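Tumor necrosis factor ligand superfamily member 9 (Mus musculus, PDB 6MKB) is a membrane-anchored cytokine of the tumor necrosis factor family, represented here by its extracellular domain, that binds the receptor TNFRSF9 (4-1BB) and induces proliferation of activated T-cells. Local coordinates at residues Val93-Asn98 / Trp119-Leu124; Tyr61-Leu66 / Gly160-Lys165; Asp55-Tyr60 / Lys165-Trp170; Leu87-Gln92 / Ala127-Ser132. All coordinates share one frame; numbering follows the deposited sequence.

Contact 1. Residues Val93-Asn98 / Trp119-Leu124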
loop_
_atom_site.group_PDB
_atom_site.type_symbol
_atom_site.label_atom_id
_atom_site.label_comp_id
_atom_site.label_asym_id
_atom_site.label_seq_id
_atom_site.Cartn_x
_atom_site.Cartn_y
_atom_site.Cartn_z
ATOM N N VAL B 93 17.034 -4.134 9.333
ATOM C CA VAL B 93 17.320 -2.804 8.788
ATOM C C VAL B 93 17.297 -1.825 9.980
ATOM O O VAL B 93 16.704 -2.157 11.003
ATOM C CB VAL B 93 16.397 -2.390 7.604
ATOM C CG1 VAL B 93 16.296 -3.504 6.553
ATOM C CG2 VAL B 93 15.015 -1.975 8.089
ATOM N N ASP B 94 17.977 -0.655 9.871
ATOM C CA ASP B 94 18.114 0.410 10.906
ATOM C C ASP B 94 16.825 0.675 11.747
ATOM O O ASP B 94 16.932 1.078 12.911
ATOM C CB ASP B 94 18.565 1.736 10.250
ATOM C CG ASP B 94 19.091 2.805 11.204
ATOM O OD1 ASP B 94 20.005 2.493 12.009
ATOM O OD2 ASP B 94 18.611 3.961 11.127
ATOM N N ASP B 95 15.632 0.443 11.153
ATOM C CA ASP B 95 14.325 0.656 11.785
ATOM C C ASP B 95 13.437 -0.629 11.788
ATOM O O ASP B 95 12.220 -0.514 12.000
ATOM C CB ASP B 95 13.585 1.821 11.082
ATOM C CG ASP B 95 12.949 1.461 9.746
ATOM O OD1 ASP B 95 13.705 1.214 8.773
ATOM O OD2 ASP B 95 11.695 1.417 9.677
ATOM N N PHE B 96 14.039 -1.838 11.576
ATOM C CA PHE B 96 13.300 -3.112 11.592
ATOM C C PHE B 96 13.014 -3.495 13.049
ATOM O O PHE B 96 13.685 -4.303 13.702
ATOM C CB PHE B 96 13.955 -4.260 10.769
ATOM C CG PHE B 96 13.340 -5.646 10.901
ATOM C CD1 PHE B 96 11.968 -5.808 11.100
ATOM C CD2 PHE B 96 14.128 -6.785 10.798
ATOM C CE1 PHE B 96 11.417 -7.081 11.279
ATOM C CE2 PHE B 96 13.570 -8.060 10.957
ATOM C CZ PHE B 96 12.219 -8.199 11.184
ATOM N N ASP B 97 11.987 -2.825 13.520
ATOM C CA ASP B 97 11.285 -2.876 14.781
ATOM C C ASP B 97 9.871 -2.524 14.386
ATOM O O ASP B 97 9.638 -1.437 13.843
ATOM C CB ASP B 97 11.888 -1.879 15.774
ATOM N N ASN B 98 8.966 -3.508 14.497
ATOM C CA ASN B 98 7.547 -3.464 14.134
ATOM C C ASN B 98 7.327 -3.077 12.640
ATOM O O ASN B 98 6.408 -2.310 12.327
ATOM C CB ASN B 98 6.683 -2.592 15.100
ATOM C CG ASN B 98 7.109 -1.154 15.314
ATOM O OD1 ASN B 98 7.721 -0.809 16.334
ATOM N ND2 ASN B 98 6.804 -0.285 14.355
ATOM N N TRP B 119 0.422 -2.033 2.700
ATOM C CA TRP B 119 1.484 -1.441 3.496
ATOM C C TRP B 119 2.712 -1.238 2.618
ATOM O O TRP B 119 2.971 -2.044 1.718
ATOM C CB TRP B 119 1.808 -2.376 4.677
ATOM C CG TRP B 119 3.014 -2.023 5.514
ATOM C CD1 TRP B 119 3.011 -1.402 6.725
ATOM C CD2 TRP B 119 4.383 -2.395 5.258
ATOM N NE1 TRP B 119 4.290 -1.352 7.236
ATOM C CE2 TRP B 119 5.147 -1.961 6.363
ATOM C CE3 TRP B 119 5.037 -3.079 4.206
ATOM C CZ2 TRP B 119 6.524 -2.149 6.436
ATOM C CZ3 TRP B 119 6.407 -3.273 4.280
ATOM C CH2 TRP B 119 7.137 -2.806 5.376
ATOM N N SER B 120 3.501 -0.201 2.904
ATOM C CA SER B 120 4.756 0.011 2.173
ATOM C C SER B 120 5.750 0.758 3.017
ATOM O O SER B 120 5.371 1.498 3.927
ATOM C CB SER B 120 4.545 0.730 0.840
ATOM O OG SER B 120 4.013 2.035 0.996
ATOM N N GLN B 121 7.037 0.545 2.717
ATOM C CA GLN B 121 8.135 1.242 3.350
ATOM C C GLN B 121 9.330 1.286 2.412
ATOM O O GLN B 121 9.637 0.282 1.755
ATOM C CB GLN B 121 8.521 0.583 4.685
ATOM C CG GLN B 121 9.159 1.575 5.658
ATOM C CD GLN B 121 8.335 1.673 6.914
ATOM O OE1 GLN B 121 7.263 2.310 6.942
ATOM N NE2 GLN B 121 8.783 1.009 7.960
ATOM N N LEU B 122 10.024 2.437 2.379
ATOM C CA LEU B 122 11.252 2.586 1.627
ATOM C C LEU B 122 12.371 2.151 2.561
ATOM O O LEU B 122 12.509 2.706 3.653
ATOM C CB LEU B 122 11.410 4.026 1.127
ATOM C CG LEU B 122 10.574 4.425 -0.103
ATOM C CD1 LEU B 122 10.405 5.943 -0.174
ATOM C CD2 LEU B 122 11.195 3.896 -1.412
ATOM N N LEU B 123 13.100 1.095 2.191
ATOM C CA LEU B 123 14.149 0.526 3.048
ATOM C C LEU B 123 15.500 0.409 2.355
ATOM O O LEU B 123 15.579 0.039 1.177
ATOM C CB LEU B 123 13.732 -0.893 3.528
ATOM C CG LEU B 123 12.479 -1.014 4.418
ATOM C CD1 LEU B 123 11.952 -2.435 4.414
ATOM C CD2 LEU B 123 12.764 -0.595 5.835
ATOM N N LEU B 124 16.569 0.678 3.115
ATOM C CA LEU B 124 17.935 0.484 2.635
ATOM C C LEU B 124 18.289 -0.986 2.817
ATOM O O LEU B 124 18.323 -1.491 3.948
ATOM C CB LEU B 124 18.950 1.380 3.356
ATOM C CG LEU B 124 18.977 2.858 2.999
ATOM C CD1 LEU B 124 19.873 3.588 3.957
ATOM C CD2 LEU B 124 19.419 3.082 1.549
#

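Contact 2. Residues Tyr61-Leu66 / Gly160-Lys165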
loop_
_atom_site.group_PDB
_atom_site.type_symbol
_atom_site.label_atom_id
_atom_site.label_comp_id
_atom_site.label_asym_id
_atom_site.label_seq_id
_atom_site.Cartn_x
_atom_site.Cartn_y
_atom_site.Cartn_z
ATOM N N TYR B 61 11.541 -0.007 -2.447
ATOM C CA TYR B 61 10.180 0.223 -2.019
ATOM C C TYR B 61 9.640 -1.166 -1.744
ATOM O O TYR B 61 9.528 -1.962 -2.679
ATOM C CB TYR B 61 9.407 0.962 -3.106
ATOM C CG TYR B 61 7.939 1.199 -2.815
ATOM C CD1 TYR B 61 7.005 0.176 -2.959
ATOM C CD2 TYR B 61 7.465 2.473 -2.535
ATOM C CE1 TYR B 61 5.649 0.400 -2.748
ATOM C CE2 TYR B 61 6.109 2.716 -2.362
ATOM C CZ TYR B 61 5.206 1.670 -2.433
ATOM O OH TYR B 61 3.859 1.901 -2.238
ATOM N N VAL B 62 9.430 -1.516 -0.467
ATOM C CA VAL B 62 8.949 -2.848 -0.101
ATOM C C VAL B 62 7.474 -2.725 0.207
ATOM O O VAL B 62 7.060 -1.744 0.839
ATOM C CB VAL B 62 9.757 -3.458 1.070
ATOM C CG1 VAL B 62 9.446 -4.945 1.224
ATOM C CG2 VAL B 62 11.252 -3.247 0.876
ATOM N N PHE B 63 6.664 -3.673 -0.293
ATOM C CA PHE B 63 5.218 -3.628 -0.098
ATOM C C PHE B 63 4.675 -4.981 0.328
ATOM O O PHE B 63 5.214 -6.034 -0.024
ATOM C CB PHE B 63 4.490 -3.113 -1.359
ATOM C CG PHE B 63 4.652 -3.947 -2.611
ATOM C CD1 PHE B 63 3.779 -5.004 -2.886
ATOM C CD2 PHE B 63 5.646 -3.654 -3.540
ATOM C CE1 PHE B 63 3.943 -5.794 -4.031
ATOM C CE2 PHE B 63 5.790 -4.429 -4.698
ATOM C CZ PHE B 63 4.938 -5.487 -4.938
ATOM N N LEU B 64 3.579 -4.913 1.099
ATOM C CA LEU B 64 2.764 -6.000 1.616
ATOM C C LEU B 64 1.324 -5.667 1.373
ATOM O O LEU B 64 0.910 -4.528 1.609
ATOM C CB LEU B 64 2.976 -6.219 3.112
ATOM C CG LEU B 64 4.345 -6.700 3.587
ATOM C CD1 LEU B 64 4.456 -6.576 5.138
ATOM C CD2 LEU B 64 4.606 -8.147 3.153
ATOM N N GLU B 65 0.547 -6.658 0.918
ATOM C CA GLU B 65 -0.885 -6.490 0.747
ATOM C C GLU B 65 -1.604 -7.713 1.303
ATOM O O GLU B 65 -1.462 -8.800 0.760
ATOM C CB GLU B 65 -1.253 -6.240 -0.707
ATOM C CG GLU B 65 -2.734 -5.930 -0.846
ATOM C CD GLU B 65 -3.151 -5.384 -2.190
ATOM O OE1 GLU B 65 -4.368 -5.154 -2.363
ATOM O OE2 GLU B 65 -2.276 -5.193 -3.067
ATOM N N LEU B 66 -2.291 -7.536 2.434
ATOM C CA LEU B 66 -3.041 -8.571 3.112
ATOM C C LEU B 66 -4.456 -8.606 2.595
ATOM O O LEU B 66 -5.143 -7.579 2.598
ATOM C CB LEU B 66 -3.051 -8.346 4.631
ATOM C CG LEU B 66 -3.846 -9.360 5.496
ATOM C CD1 LEU B 66 -3.276 -10.783 5.366
ATOM C CD2 LEU B 66 -3.829 -8.949 6.966
ATOM N N GLY B 160 6.200 -7.937 -2.207
ATOM C CA GLY B 160 7.207 -7.603 -3.203
ATOM C C GLY B 160 8.037 -6.386 -2.865
ATOM O O GLY B 160 7.967 -5.863 -1.750
ATOM N N LEU B 161 8.829 -5.943 -3.840
ATOM C CA LEU B 161 9.721 -4.784 -3.745
ATOM C C LEU B 161 10.191 -4.373 -5.110
ATOM O O LEU B 161 9.995 -5.100 -6.094
ATOM C CB LEU B 161 10.961 -4.995 -2.813
ATOM C CG LEU B 161 11.701 -6.364 -2.765
ATOM C CD1 LEU B 161 12.202 -6.798 -4.094
ATOM C CD2 LEU B 161 12.884 -6.282 -1.882
ATOM N N PHE B 162 10.785 -3.182 -5.167
ATOM C CA PHE B 162 11.402 -2.646 -6.352
ATOM C C PHE B 162 12.539 -1.709 -5.992
ATOM O O PHE B 162 12.441 -0.971 -5.023
ATOM C CB PHE B 162 10.413 -1.973 -7.300
ATOM C CG PHE B 162 9.355 -1.036 -6.804
ATOM C CD1 PHE B 162 9.616 0.323 -6.678
ATOM C CD2 PHE B 162 8.031 -1.469 -6.655
ATOM C CE1 PHE B 162 8.579 1.224 -6.348
ATOM C CE2 PHE B 162 7.001 -0.571 -6.324
ATOM C CZ PHE B 162 7.274 0.769 -6.196
ATOM N N LEU B 163 13.631 -1.758 -6.772
ATOM C CA LEU B 163 14.783 -0.904 -6.571
ATOM C C LEU B 163 14.473 0.494 -7.085
ATOM O O LEU B 163 14.213 0.679 -8.275
ATOM C CB LEU B 163 16.043 -1.494 -7.234
ATOM C CG LEU B 163 17.360 -0.692 -7.111
ATOM C CD1 LEU B 163 17.716 -0.416 -5.636
ATOM C CD2 LEU B 163 18.507 -1.449 -7.773
ATOM N N VAL B 164 14.515 1.466 -6.171
ATOM C CA VAL B 164 14.218 2.887 -6.380
ATOM C C VAL B 164 15.525 3.674 -6.600
ATOM O O VAL B 164 15.587 4.573 -7.436
ATOM C CB VAL B 164 13.411 3.393 -5.144
ATOM C CG1 VAL B 164 13.454 4.896 -4.984
ATOM C CG2 VAL B 164 11.972 2.893 -5.185
ATOM N N LYS B 165 16.552 3.358 -5.833
ATOM C CA LYS B 165 17.818 4.058 -5.933
ATOM C C LYS B 165 18.979 3.087 -5.647
ATOM O O LYS B 165 19.160 2.685 -4.495
ATOM C CB LYS B 165 17.826 5.267 -4.967
ATOM C CG LYS B 165 19.074 6.124 -5.021
ATOM C CD LYS B 165 19.076 7.249 -3.978
ATOM C CE LYS B 165 18.710 6.976 -2.519
ATOM N NZ LYS B 165 19.779 6.292 -1.759
#

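Contact 3. Residues Asp55-Tyr60 / Lys165-Trp170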
loop_
_atom_site.group_PDB
_atom_site.type_symbol
_atom_site.label_atom_id
_atom_site.label_comp_id
_atom_site.label_asym_id
_atom_site.label_seq_id
_atom_site.Cartn_x
_atom_site.Cartn_y
_atom_site.Cartn_z
ATOM N N ASP B 55 19.734 -9.191 -4.594
ATOM C CA ASP B 55 21.088 -9.270 -5.144
ATOM C C ASP B 55 21.942 -8.026 -4.881
ATOM O O ASP B 55 23.038 -8.150 -4.330
ATOM C CB ASP B 55 20.998 -9.492 -6.656
ATOM C CG ASP B 55 22.116 -10.239 -7.344
ATOM O OD1 ASP B 55 23.264 -10.213 -6.829
ATOM O OD2 ASP B 55 21.856 -10.825 -8.419
ATOM N N SER B 56 21.485 -6.849 -5.313
ATOM C CA SER B 56 22.290 -5.631 -5.215
ATOM C C SER B 56 21.776 -4.616 -4.153
ATOM O O SER B 56 20.573 -4.532 -3.912
ATOM C CB SER B 56 22.412 -4.962 -6.584
ATOM O OG SER B 56 21.147 -4.589 -7.100
ATOM N N PRO B 57 22.688 -3.856 -3.489
ATOM C CA PRO B 57 22.226 -2.901 -2.468
ATOM C C PRO B 57 21.598 -1.630 -3.057
ATOM O O PRO B 57 21.933 -1.179 -4.169
ATOM C CB PRO B 57 23.507 -2.555 -1.713
ATOM C CG PRO B 57 24.585 -2.700 -2.752
ATOM C CD PRO B 57 24.165 -3.828 -3.626
ATOM N N GLY B 58 20.728 -1.031 -2.257
ATOM C CA GLY B 58 20.061 0.210 -2.596
ATOM C C GLY B 58 18.814 0.473 -1.789
ATOM O O GLY B 58 18.529 -0.232 -0.814
ATOM N N LEU B 59 18.073 1.505 -2.199
ATOM C CA LEU B 59 16.814 1.902 -1.585
ATOM C C LEU B 59 15.683 1.187 -2.321
ATOM O O LEU B 59 15.488 1.391 -3.526
ATOM C CB LEU B 59 16.648 3.434 -1.624
ATOM C CG LEU B 59 15.458 4.016 -0.864
ATOM C CD1 LEU B 59 15.629 3.862 0.662
ATOM C CD2 LEU B 59 15.242 5.474 -1.251
ATOM N N TYR B 60 14.985 0.296 -1.608
ATOM C CA TYR B 60 13.894 -0.482 -2.178
ATOM C C TYR B 60 12.568 -0.051 -1.596
ATOM O O TYR B 60 12.469 0.211 -0.395
ATOM C CB TYR B 60 14.080 -2.002 -1.909
ATOM C CG TYR B 60 15.148 -2.678 -2.741
ATOM C CD1 TYR B 60 16.495 -2.587 -2.391
ATOM C CD2 TYR B 60 14.812 -3.441 -3.857
ATOM C CE1 TYR B 60 17.485 -3.209 -3.152
ATOM C CE2 TYR B 60 15.792 -4.078 -4.618
ATOM C CZ TYR B 60 17.131 -3.945 -4.273
ATOM O OH TYR B 60 18.109 -4.559 -5.026
ATOM N N LYS B 165 16.552 3.358 -5.833
ATOM C CA LYS B 165 17.818 4.058 -5.933
ATOM C C LYS B 165 18.979 3.087 -5.647
ATOM O O LYS B 165 19.160 2.685 -4.495
ATOM C CB LYS B 165 17.826 5.267 -4.967
ATOM C CG LYS B 165 19.074 6.124 -5.021
ATOM C CD LYS B 165 19.076 7.249 -3.978
ATOM C CE LYS B 165 18.710 6.976 -2.519
ATOM N NZ LYS B 165 19.779 6.292 -1.759
ATOM N N PRO B 166 19.807 2.748 -6.660
ATOM C CA PRO B 166 20.956 1.859 -6.407
ATOM C C PRO B 166 21.961 2.486 -5.454
ATOM O O PRO B 166 22.035 3.703 -5.320
ATOM C CB PRO B 166 21.568 1.660 -7.804
ATOM C CG PRO B 166 20.449 2.001 -8.763
ATOM C CD PRO B 166 19.745 3.128 -8.084
ATOM N N ASP B 167 22.705 1.648 -4.762
ATOM C CA ASP B 167 23.683 2.120 -3.799
ATOM C C ASP B 167 24.811 2.897 -4.442
ATOM O O ASP B 167 25.272 2.566 -5.548
ATOM C CB ASP B 167 24.280 0.954 -3.007
ATOM C CG ASP B 167 24.895 1.404 -1.703
ATOM O OD1 ASP B 167 24.132 1.890 -0.825
ATOM O OD2 ASP B 167 26.144 1.294 -1.562
ATOM N N ASN B 168 25.264 3.919 -3.700
ATOM C CA ASN B 168 26.398 4.747 -4.017
ATOM C C ASN B 168 27.516 4.316 -3.076
ATOM O O ASN B 168 27.358 4.392 -1.857
ATOM C CB ASN B 168 26.046 6.220 -3.889
ATOM C CG ASN B 168 27.169 7.126 -4.303
ATOM O OD1 ASN B 168 27.739 7.841 -3.465
ATOM N ND2 ASN B 168 27.500 7.114 -5.603
ATOM N N PRO B 169 28.612 3.760 -3.619
ATOM C CA PRO B 169 29.666 3.219 -2.750
ATOM C C PRO B 169 30.465 4.259 -1.967
ATOM O O PRO B 169 30.961 3.939 -0.898
ATOM C CB PRO B 169 30.572 2.480 -3.733
ATOM C CG PRO B 169 30.379 3.168 -5.024
ATOM C CD PRO B 169 28.933 3.550 -5.047
ATOM N N TRP B 170 30.608 5.473 -2.500
ATOM C CA TRP B 170 31.389 6.566 -1.898
ATOM C C TRP B 170 30.909 6.931 -0.497
ATOM O O TRP B 170 31.736 7.198 0.378
ATOM C CB TRP B 170 31.332 7.815 -2.785
ATOM C CG TRP B 170 31.706 7.605 -4.223
ATOM C CD1 TRP B 170 32.768 6.892 -4.705
ATOM C CD2 TRP B 170 31.105 8.246 -5.354
ATOM N NE1 TRP B 170 32.831 7.008 -6.071
ATOM C CE2 TRP B 170 31.838 7.857 -6.494
ATOM C CE3 TRP B 170 30.034 9.144 -5.511
ATOM C CZ2 TRP B 170 31.505 8.300 -7.788
ATOM C CZ3 TRP B 170 29.713 9.599 -6.789
ATOM C CH2 TRP B 170 30.444 9.180 -7.909
#

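Contact 4. Residues Leu87-Gln92 / Ala127-Ser132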
loop_
_atom_site.group_PDB
_atom_site.type_symbol
_atom_site.label_atom_id
_atom_site.label_comp_id
_atom_site.label_asym_id
_atom_site.label_seq_id
_atom_site.Cartn_x
_atom_site.Cartn_y
_atom_site.Cartn_z
ATOM N N LEU B 87 7.113 -8.264 8.233
ATOM C CA LEU B 87 8.268 -8.356 7.335
ATOM C C LEU B 87 9.477 -8.744 8.151
ATOM O O LEU B 87 9.846 -8.004 9.038
ATOM C CB LEU B 87 8.520 -7.033 6.570
ATOM C CG LEU B 87 9.694 -7.053 5.539
ATOM C CD1 LEU B 87 9.414 -7.971 4.364
ATOM C CD2 LEU B 87 10.003 -5.673 5.043
ATOM N N GLN B 88 10.066 -9.917 7.872
ATOM C CA GLN B 88 11.226 -10.474 8.573
ATOM C C GLN B 88 12.475 -10.304 7.702
ATOM O O GLN B 88 12.615 -10.980 6.691
ATOM C CB GLN B 88 10.969 -11.948 8.922
ATOM C CG GLN B 88 9.709 -12.177 9.788
ATOM C CD GLN B 88 9.199 -13.607 9.788
ATOM O OE1 GLN B 88 9.564 -14.456 8.949
ATOM N NE2 GLN B 88 8.335 -13.904 10.741
ATOM N N ALA B 89 13.353 -9.358 8.065
ATOM C CA ALA B 89 14.568 -9.025 7.315
ATOM C C ALA B 89 15.836 -9.577 7.971
ATOM O O ALA B 89 16.010 -9.472 9.190
ATOM C CB ALA B 89 14.686 -7.517 7.160
ATOM N N LYS B 90 16.713 -10.180 7.136
ATOM C CA LYS B 90 18.026 -10.735 7.485
ATOM C C LYS B 90 19.100 -10.087 6.589
ATOM O O LYS B 90 19.164 -10.415 5.411
ATOM C CB LYS B 90 18.040 -12.261 7.320
ATOM C CG LYS B 90 17.465 -13.036 8.492
ATOM C CD LYS B 90 17.421 -14.534 8.192
ATOM C CE LYS B 90 16.361 -15.208 9.015
ATOM N NZ LYS B 90 16.159 -16.620 8.592
ATOM N N PRO B 91 19.924 -9.142 7.079
ATOM C CA PRO B 91 19.984 -8.596 8.450
ATOM C C PRO B 91 18.838 -7.601 8.709
ATOM O O PRO B 91 18.141 -7.190 7.794
ATOM C CB PRO B 91 21.348 -7.897 8.470
ATOM C CG PRO B 91 21.495 -7.380 7.076
ATOM C CD PRO B 91 20.928 -8.490 6.208
ATOM N N GLN B 92 18.671 -7.211 9.953
ATOM C CA GLN B 92 17.712 -6.231 10.397
ATOM C C GLN B 92 18.042 -4.883 9.761
ATOM O O GLN B 92 19.219 -4.520 9.663
ATOM C CB GLN B 92 17.857 -6.164 11.923
ATOM C CG GLN B 92 16.852 -5.322 12.651
ATOM C CD GLN B 92 16.420 -6.033 13.892
ATOM O OE1 GLN B 92 16.722 -5.592 14.995
ATOM N NE2 GLN B 92 15.717 -7.154 13.741
ATOM N N ALA B 127 23.437 -6.155 -0.189
ATOM C CA ALA B 127 23.627 -7.235 -1.150
ATOM C C ALA B 127 23.486 -8.569 -0.406
ATOM O O ALA B 127 24.170 -8.794 0.589
ATOM C CB ALA B 127 25.006 -7.119 -1.806
ATOM N N GLY B 128 22.554 -9.398 -0.856
ATOM C CA GLY B 128 22.267 -10.694 -0.252
ATOM C C GLY B 128 21.206 -10.624 0.820
ATOM O O GLY B 128 21.051 -11.571 1.597
ATOM N N HIS B 129 20.465 -9.501 0.871
ATOM C CA HIS B 129 19.405 -9.265 1.855
ATOM C C HIS B 129 18.293 -10.294 1.673
ATOM O O HIS B 129 17.876 -10.572 0.550
ATOM C CB HIS B 129 18.853 -7.826 1.756
ATOM C CG HIS B 129 18.699 -7.151 3.080
ATOM N ND1 HIS B 129 17.797 -7.607 4.014
ATOM C CD2 HIS B 129 19.328 -6.067 3.577
ATOM C CE1 HIS B 129 17.905 -6.794 5.049
ATOM N NE2 HIS B 129 18.816 -5.858 4.838
ATOM N N ARG B 130 17.866 -10.894 2.780
ATOM C CA ARG B 130 16.844 -11.939 2.802
ATOM C C ARG B 130 15.625 -11.394 3.518
ATOM O O ARG B 130 15.742 -10.790 4.594
ATOM C CB ARG B 130 17.378 -13.228 3.470
ATOM C CG ARG B 130 18.509 -13.826 2.666
ATOM C CD ARG B 130 19.209 -14.943 3.376
ATOM N NE ARG B 130 19.932 -15.726 2.388
ATOM C CZ ARG B 130 19.457 -16.799 1.772
ATOM N NH1 ARG B 130 18.261 -17.285 2.091
ATOM N NH2 ARG B 130 20.149 -17.369 0.798
ATOM N N LEU B 131 14.465 -11.552 2.879
ATOM C CA LEU B 131 13.187 -11.047 3.347
ATOM C C LEU B 131 12.148 -12.161 3.319
ATOM O O LEU B 131 11.925 -12.774 2.285
ATOM C CB LEU B 131 12.759 -9.890 2.423
ATOM C CG LEU B 131 12.893 -8.418 2.855
ATOM C CD1 LEU B 131 14.147 -8.116 3.567
ATOM C CD2 LEU B 131 12.823 -7.509 1.654
ATOM N N SER B 132 11.558 -12.457 4.459
ATOM C CA SER B 132 10.488 -13.436 4.586
ATOM C C SER B 132 9.296 -12.714 5.246
ATOM O O SER B 132 9.462 -11.597 5.755
ATOM C CB SER B 132 10.946 -14.673 5.365
ATOM O OG SER B 132 11.125 -14.440 6.750
HETATM O O HOH W 1 21.134 -11.803 4.305
#

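Contact 1. Residues Val93-Asn98 / Trp119-Leu124
Apolar packing joins the loop that follows strand 80-90 to strand 115-125 of the TNF homology domain, and it rests on V93 and L123, both buried. Their side chains cross at about a right angle and meet methyl to methyl, V93 CG2 lying 3.5 Å from L123 CD2. The valine torsion (chi1 -48°) wedges CG2 between its own backbone N and carbonyl carbon and turns V93 CG1 anti to that carbonyl carbon, 3.9 Å from L124 O. L99, L87 and V62 also pack on L123.

The polar groups lie beside this packing, nearer the solvent. D95 crosses the same leucine, with D95 OD1 3.6 Å from L123 CD2, while its second oxygen faces Q121 tip to tip, D95 OD2 standing 3.4 Å from Q121 NE2. Carboxylate and amide planes are turned 45° apart. Q121 starts with CG anti to its backbone N and then bends at chi2, which brings the amide up to the loop.

Within the loop, two backbone bonds shape the turn. A type I turn over V93-F96 is closed by F96 N to V93 O at 2.7 Å, and D97 N donates to D95 O at 2.8 Å; the turn thus presents V93 and D95 together to the strand.

The backbone of W119, Q121 and L123 pairs with strand 58-70. Between the two segments themselves, the chemistry implies methyl packing of V93 on L123, flanked by an exposed carboxylate and a partly exposed amide.

Contact 2. Residues Tyr61-Leu66 / Gly160-Lys165
The rings of Y61 and F162 lie side by side with planes only 5° apart, yet slid so far (centroids 4.5 Å apart) that they barely overlap. F162 CZ sits over one face of the tyrosine ring, near its rim and 3.3 Å from Y61 CD1, while Y61 CB covers a face of the phenylalanine ring in a CH-pi contact. The F63 ring lies with one face against the backbone of G160, whose CA is 3.8 Å from the ring centroid; its edge meets F162, F63 CE2 to F162 CD2, at 4.2 Å. F63 and F162 both place CG between backbone N and carbonyl carbon (chi1 62° and 45°), which folds their rings across the strand pair, and G160, lacking a side chain, lets the F63 ring lie flat on it.

Below the rings runs an antiparallel pairing. Y61 and F162 form one hydrogen-bonded pair, with Y61 N to F162 O at 2.9 Å. F63 and G160 form the next: F63 N to G160 O, at 2.9 Å, is almost straight although the donor stands above the carbonyl plane. Between them V62 and L161 make a non-hydrogen-bonded pair, their side chains on the opposite face, where Y60 touches L161.

The ring-bearing face meets the second subunit, where F162 stacks on F162 of that subunit and Y61 meets F63 of the second subunit. Within the jelly roll, strand 58-70 lies between strands 115-125 and 149-166, and L161 is backbone-bonded to A11 of strand 10-15.

Contact 3. Residues Asp55-Tyr60 / Lys165-Trp170
A classic beta bulge, in which V164 and K165 both face L59, lies where the last strand of the TNF-type jelly roll runs beside the start of strand 58-70. K165 and L59 bury the most surface here. They form an antiparallel hydrogen-bonded pair: L59 N donates to K165 O at 2.8 Å, close to straight and in the carbonyl plane, and the longer return bond runs from K165 N to L59 O at 3.2 Å. On the shared face their side chains cross obliquely. Both begin with CG anti to the backbone N, but the lysine bends at chi3 and chi4, so that K165 CE comes back to 4.0 Å from L59 CD2; the touch is therefore between aliphatic carbons.

D167 is the third main contributor. D167 N donates to P57 O at 3.0 Å from above the carbonyl plane, and its side chain crosses the proline ring at about a right angle, D167 CB lying 3.7 Å from P57 CG. Between these two pairings G58, without a side chain, allows K165 O to approach G58 CA to 3.2 Å.

The contact lies at the surface, far from the centre of the chain, with P166 packing on P8 of the second subunit. Y60 packs on L161 and L163, and Y60 OH donates to S56 O at 2.7 Å, in the carbonyl plane and on a lone pair.

Contact 4. Residues Leu87-Gln92 / Ala127-Ser132
Strands 80-90 and 129-140 pair antiparallel in the jelly roll of the TNF homology domain, with a G1 beta bulge in which G128 and H129 both face V54. At this end P91, which follows a cis peptide bond, lies over one face of the H129 ring. P91 CD stands over the centre of the H129 imidazole, 3.7 Å from its centroid and 12° off the normal, a CH-pi contact, while A89 CB lies at the ring edge.

A89 and L131 share the interior face. L131 CD1 touches A89 CB at 3.7 Å, and L87 crosses L131 obliquely, L87 CD1 lying 3.8 Å from L131 CG; F159 packs on both leucines.

The other face is polar. S132 holds OG in the crowded position between backbone N and carbonyl carbon (chi1 72°), from which S132 OG donates to Q88 OE1 at 2.7 Å, in plane and on a lone pair. K90 CB and R130 CB lie 4.0 Å apart, and beyond them the two chains diverge. Their charged ends, with K90 NZ 6.9 Å from R130 NH1, are both salt-bridged to E51, which probably offsets the repulsion; R130 also reaches E46.

Beneath these side chains the backbones of Q88 with S132 and of K90 with R130 are joined by two hydrogen bonds a pair. A water extends the connection past the last of them, donating to K90 O at 2.7 Å and to G128 O at 2.7 Å.

How the contacts relate
Contact 2 is the most deeply buried, contacts 1 and 4 are partly buried, and contact 3 lies at the surface. Contacts 2 and 3 are successive lengths of one pairing, strand 58-70 with strand 149-166, and share K165: aromatic rings facing the second subunit give way to aliphatic carbons and prolines near the C-terminus. Strand 115-125 of contact 1 lies on the other side of strand 58-70, with W119 N bonded to L64 O at 2.8 Å. Contact 4 pairs other strands, but its L131 meets L161 of contact 2 in the interior, while its outward face carries salt bridges. Only contact 1 lacks strand pairing between its segments.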